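Arylesterase (Agrobacterium tumefaciens, PDB 3DCI) probably hydrolyses ester bonds, as expected of an SGNH-family arylesterase, and carries a bound zinc ion. Local coordinates at residues 209-212 with 213-216; 172-175 with 176-179. All blocks are in the same frame, centred on the assembly; numbering follows the deposited sequence.

Along the chain, interaction 2 comes first and closes before interaction 1 opens, so the two stand in series and neither nest nor cross. Interaction 2 is a local turn between two helices; interaction 1 is the N-cap of the last helix. Residues 172-179 lie between strand 149-154 and strand 192-195, where short helix 172-175 runs through a turn into helix 178-189, beside helix 122-138. Residues 209-216 follow strand 192-195, the outermost strand on one side of the parallel sheet, and lead a loop into helix 212-229. The centres lie about 19 Å apart and the nearest atoms about 10 Å, without touching. Interaction 1 includes H209, probably a catalytic histidine; interaction 2 lies on the fold's helical flank.

Interaction 1. Residues 209-212 with 213-216. With ACY (acetic acid), chain M.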
loop_
_atom_site.group_PDB
_atom_site.type_symbol
_atom_site.label_atom_id
_atom_site.label_comp_id
_atom_site.label_asym_id
_atom_site.label_seq_id
_atom_site.Cartn_x
_atom_site.Cartn_y
_atom_site.Cartn_z
ATOM N N HIS A 209 0.851 -6.543 -29.637
ATOM C CA HIS A 209 0.220 -5.248 -29.876
ATOM C C HIS A 209 -0.422 -5.147 -31.247
ATOM O O HIS A 209 -0.287 -6.049 -32.050
ATOM C CB HIS A 209 1.243 -4.124 -29.656
ATOM C CG HIS A 209 1.698 -4.036 -28.239
ATOM N ND1 HIS A 209 2.885 -4.589 -27.804
ATOM C CD2 HIS A 209 1.086 -3.537 -27.140
ATOM C CE1 HIS A 209 2.992 -4.414 -26.497
ATOM N NE2 HIS A 209 1.917 -3.775 -26.067
ATOM N N LEU A 210 -1.137 -4.046 -31.478
ATOM C CA LEU A 210 -1.934 -3.850 -32.694
ATOM C C LEU A 210 -1.394 -2.717 -33.573
ATOM O O LEU A 210 -1.043 -1.649 -33.070
ATOM C CB LEU A 210 -3.385 -3.536 -32.316
ATOM C CG LEU A 210 -4.098 -4.560 -31.451
ATOM C CD1 LEU A 210 -5.404 -3.960 -30.907
ATOM C CD2 LEU A 210 -4.342 -5.807 -32.280
ATOM N N ASP A 211 -1.324 -2.945 -34.884
ATOM C CA ASP A 211 -0.989 -1.859 -35.789
ATOM C C ASP A 211 -2.173 -0.869 -35.871
ATOM O O ASP A 211 -3.232 -1.108 -35.269
ATOM C CB ASP A 211 -0.491 -2.368 -37.151
ATOM C CG ASP A 211 -1.530 -3.120 -37.951
ATOM O OD1 ASP A 211 -2.741 -3.033 -37.676
ATOM O OD2 ASP A 211 -1.099 -3.790 -38.913
ATOM N N ALA A 212 -1.976 0.249 -36.566
ATOM C CA ALA A 212 -2.988 1.322 -36.618
ATOM C C ALA A 212 -4.305 0.845 -37.224
ATOM O O ALA A 212 -5.382 1.196 -36.730
ATOM C CB ALA A 212 -2.446 2.538 -37.428
ATOM N N SER A 213 -4.196 0.051 -38.293
ATOM C CA SER A 213 -5.344 -0.492 -39.006
ATOM C C SER A 213 -6.222 -1.369 -38.151
ATOM O O SER A 213 -7.448 -1.244 -38.170
ATOM C CB SER A 213 -4.873 -1.355 -40.174
ATOM O OG SER A 213 -4.037 -0.615 -41.023
ATOM N N ALA A 214 -5.582 -2.282 -37.425
ATOM C CA ALA A 214 -6.283 -3.224 -36.572
ATOM C C ALA A 214 -6.910 -2.474 -35.390
ATOM O O ALA A 214 -8.000 -2.830 -34.913
ATOM C CB ALA A 214 -5.310 -4.266 -36.082
ATOM N N THR A 215 -6.210 -1.437 -34.920
ATOM C CA THR A 215 -6.704 -0.621 -33.839
ATOM C C THR A 215 -7.992 0.118 -34.256
ATOM O O THR A 215 -9.012 0.079 -33.541
ATOM C CB THR A 215 -5.610 0.332 -33.282
ATOM O OG1 THR A 215 -4.448 -0.443 -32.931
ATOM C CG2 THR A 215 -6.111 1.027 -31.987
ATOM N N ALA A 216 -7.953 0.754 -35.413
ATOM C CA ALA A 216 -9.105 1.486 -35.921
ATOM C C ALA A 216 -10.279 0.555 -36.234
ATOM O O ALA A 216 -11.433 0.953 -36.060
ATOM C CB ALA A 216 -8.717 2.287 -37.160
HETATM C C ACY M . 0.010 -3.663 -22.918
HETATM O O ACY M . -0.480 -2.882 -22.101
HETATM O OXT ACY M . 1.218 -3.613 -23.222
HETATM C CH3 ACY M . -0.846 -4.729 -23.577
#
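D211 and A214 meet where the loop becomes a helix: the carboxylate oxygen D211 OD1 accepts from A214 N at 2.9 Å, with a fairly straight N-H...O angle of 161° and the donor nearly in line with the C-O bond. This is an N-cap, and aspartate suits it because its short acid reaches a backbone N-H that no preceding turn can serve; the negative charge probably also sits well against the helix dipole. Placing CG between the backbone N and the carbonyl carbon (chi1 65°) brings OD1 to the N-H of A214 at the start of the helix. The carbonyl D211 O is gripped twice, by T215 N at 3.0 Å and by the hydroxyl T215 OG1 at 2.7 Å, the latter standing well above the carbonyl plane. T215 is buried, and this bond gives its hydroxyl a partner while OG1 also rests against L210 CB at 3.3 Å. L210 is buried too; its CD2 lies 4.2 Å from A214 CB, a loose apolar contact, and its side chain packs on L33 and P156. A216 N continues the helical pattern by bonding to A212 O.

In SGNH hydrolases the loop before the last helix carries the catalytic histidine, and H209 is consistent with that role, in a probable triad with S32 and D206. H209 NE2 donates in the ring plane to OXT of an acetic acid molecule at 2.9 Å, while ND1 is hydrogen-bonded to D206. The acetic acid, probably from the crystallisation liquor, is also held by S32 N, G72 N and N112 ND2.

Interaction 2. Residues 172-175 with 176-179; sequences IEQS and MRLA
A type I beta turn from S175 to L178 carries the chain from helix 172-175 toward helix 178-189: M176 N bonds to I172 O at 3.1 Å, R177 N turns to Q174 O at 3.0 Å, and L178 N makes a weak bond to S175 O. S175 OG also donates to I172 O, giving that carbonyl a second donor, and is hydrogen-bonded to the backbone C158 N as well, so a small hydroxyl suits this buried place and has its polar atom satisfied. Q174 and R177 lie side by side. The amide oxygen Q174 OE1 takes R177 NH1 at 2.9 Å on a lone pair, though amide and guanidinium planes stand 83° apart. Bends at chi2 of Q174 (-61°) and chi3 of R177 (69°) bring the two ends together.

The turn links two helices on the flank of the SGNH hydrolase fold, and the pair reaches helix 122-138: Q174 OE1 also accepts from A122 N, and R177 forms a salt bridge with E123. L178, buried, packs on A122 and A125. On the more exposed side, the selenomethionine M176, in one of its two conformers, runs extended alongside I172. A water joins S175 O to A179 N.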
loop_
_atom_site.group_PDB
_atom_site.type_symbol
_atom_site.label_atom_id
_atom_site.label_comp_id
_atom_site.label_asym_id
_atom_site.label_seq_id
_atom_site.Cartn_x
_atom_site.Cartn_y
_atom_site.Cartn_z
ATOM N N ILE A 172 -0.008 -18.244 -26.302
ATOM C CA ILE A 172 -1.052 -18.038 -27.307
ATOM C C ILE A 172 -2.356 -18.719 -26.901
ATOM O O ILE A 172 -3.422 -18.110 -26.925
ATOM C CB ILE A 172 -0.620 -18.574 -28.690
ATOM C CG1 ILE A 172 0.488 -17.697 -29.269
ATOM C CG2 ILE A 172 -1.815 -18.600 -29.670
ATOM C CD1 ILE A 172 1.030 -18.194 -30.624
ATOM N N GLU A 173 -2.242 -19.980 -26.497
ATOM C CA GLU A 173 -3.431 -20.763 -26.184
ATOM C C GLU A 173 -4.197 -20.173 -24.998
ATOM O O GLU A 173 -5.431 -20.200 -24.996
ATOM C CB GLU A 173 -3.100 -22.247 -25.996
ATOM C CG GLU A 173 -2.896 -22.990 -27.336
ATOM C CD GLU A 173 -2.872 -24.510 -27.203
ATOM O OE1 GLU A 173 -3.330 -25.037 -26.165
ATOM O OE2 GLU A 173 -2.401 -25.193 -28.146
ATOM N N GLN A 174 -3.493 -19.602 -24.024
ATOM C CA GLN A 174 -4.176 -18.930 -22.915
ATOM C C GLN A 174 -4.899 -17.654 -23.361
ATOM O O GLN A 174 -6.002 -17.411 -22.914
ATOM C CB GLN A 174 -3.217 -18.606 -21.774
ATOM C CG GLN A 174 -2.676 -19.865 -21.082
ATOM C CD GLN A 174 -3.775 -20.703 -20.451
ATOM O OE1 GLN A 174 -4.682 -20.171 -19.812
ATOM N NE2 GLN A 174 -3.698 -22.013 -20.625
ATOM N N SER A 175 -4.267 -16.845 -24.215
ATOM C CA SER A 175 -4.893 -15.637 -24.741
ATOM C C SER A 175 -6.183 -15.955 -25.510
ATOM O O SER A 175 -7.112 -15.146 -25.528
ATOM C CB SER A 175 -3.927 -14.886 -25.651
ATOM O OG SER A 175 -3.661 -15.619 -26.837
HETATM N N MSE A 176 -6.216 -17.138 -26.139
HETATM C CA MSE A 176 -7.362 -17.581 -26.932
HETATM C C MSE A 176 -8.531 -18.022 -26.052
HETATM O O MSE A 176 -9.661 -18.183 -26.533
HETATM C CB MSE A 176 -6.951 -18.737 -27.852
HETATM C CG MSE A 176 -6.042 -18.351 -29.021
HETATM SE SE MSE A 176 -5.586 -19.939 -30.039
HETATM C CE MSE A 176 -4.596 -19.140 -31.528
ATOM N N ARG A 177 -8.271 -18.227 -24.766
ATOM C CA ARG A 177 -9.312 -18.575 -23.810
ATOM C C ARG A 177 -10.091 -17.350 -23.315
ATOM O O ARG A 177 -11.141 -17.490 -22.690
ATOM C CB ARG A 177 -8.725 -19.306 -22.592
ATOM C CG ARG A 177 -8.141 -20.708 -22.838
ATOM C CD ARG A 177 -7.510 -21.236 -21.523
ATOM N NE ARG A 177 -8.524 -21.524 -20.493
ATOM C CZ ARG A 177 -8.306 -21.597 -19.169
ATOM N NH1 ARG A 177 -7.092 -21.393 -18.642
ATOM N NH2 ARG A 177 -9.321 -21.882 -18.344
ATOM N N LEU A 178 -9.569 -16.150 -23.554
ATOM C CA LEU A 178 -10.191 -14.953 -23.007
ATOM C C LEU A 178 -11.580 -14.709 -23.600
ATOM O O LEU A 178 -12.511 -14.380 -22.861
ATOM C CB LEU A 178 -9.292 -13.719 -23.183
ATOM C CG LEU A 178 -7.980 -13.720 -22.392
ATOM C CD1 LEU A 178 -7.116 -12.482 -22.719
ATOM C CD2 LEU A 178 -8.234 -13.789 -20.890
ATOM N N ALA A 179 -11.736 -14.888 -24.910
ATOM C CA ALA A 179 -13.044 -14.676 -25.560
ATOM C C ALA A 179 -14.152 -15.566 -24.951
ATOM O O ALA A 179 -15.125 -15.041 -24.399
ATOM C CB ALA A 179 -12.953 -14.867 -27.048
HETATM O O HOH W 1 -9.564 -14.770 -26.789
#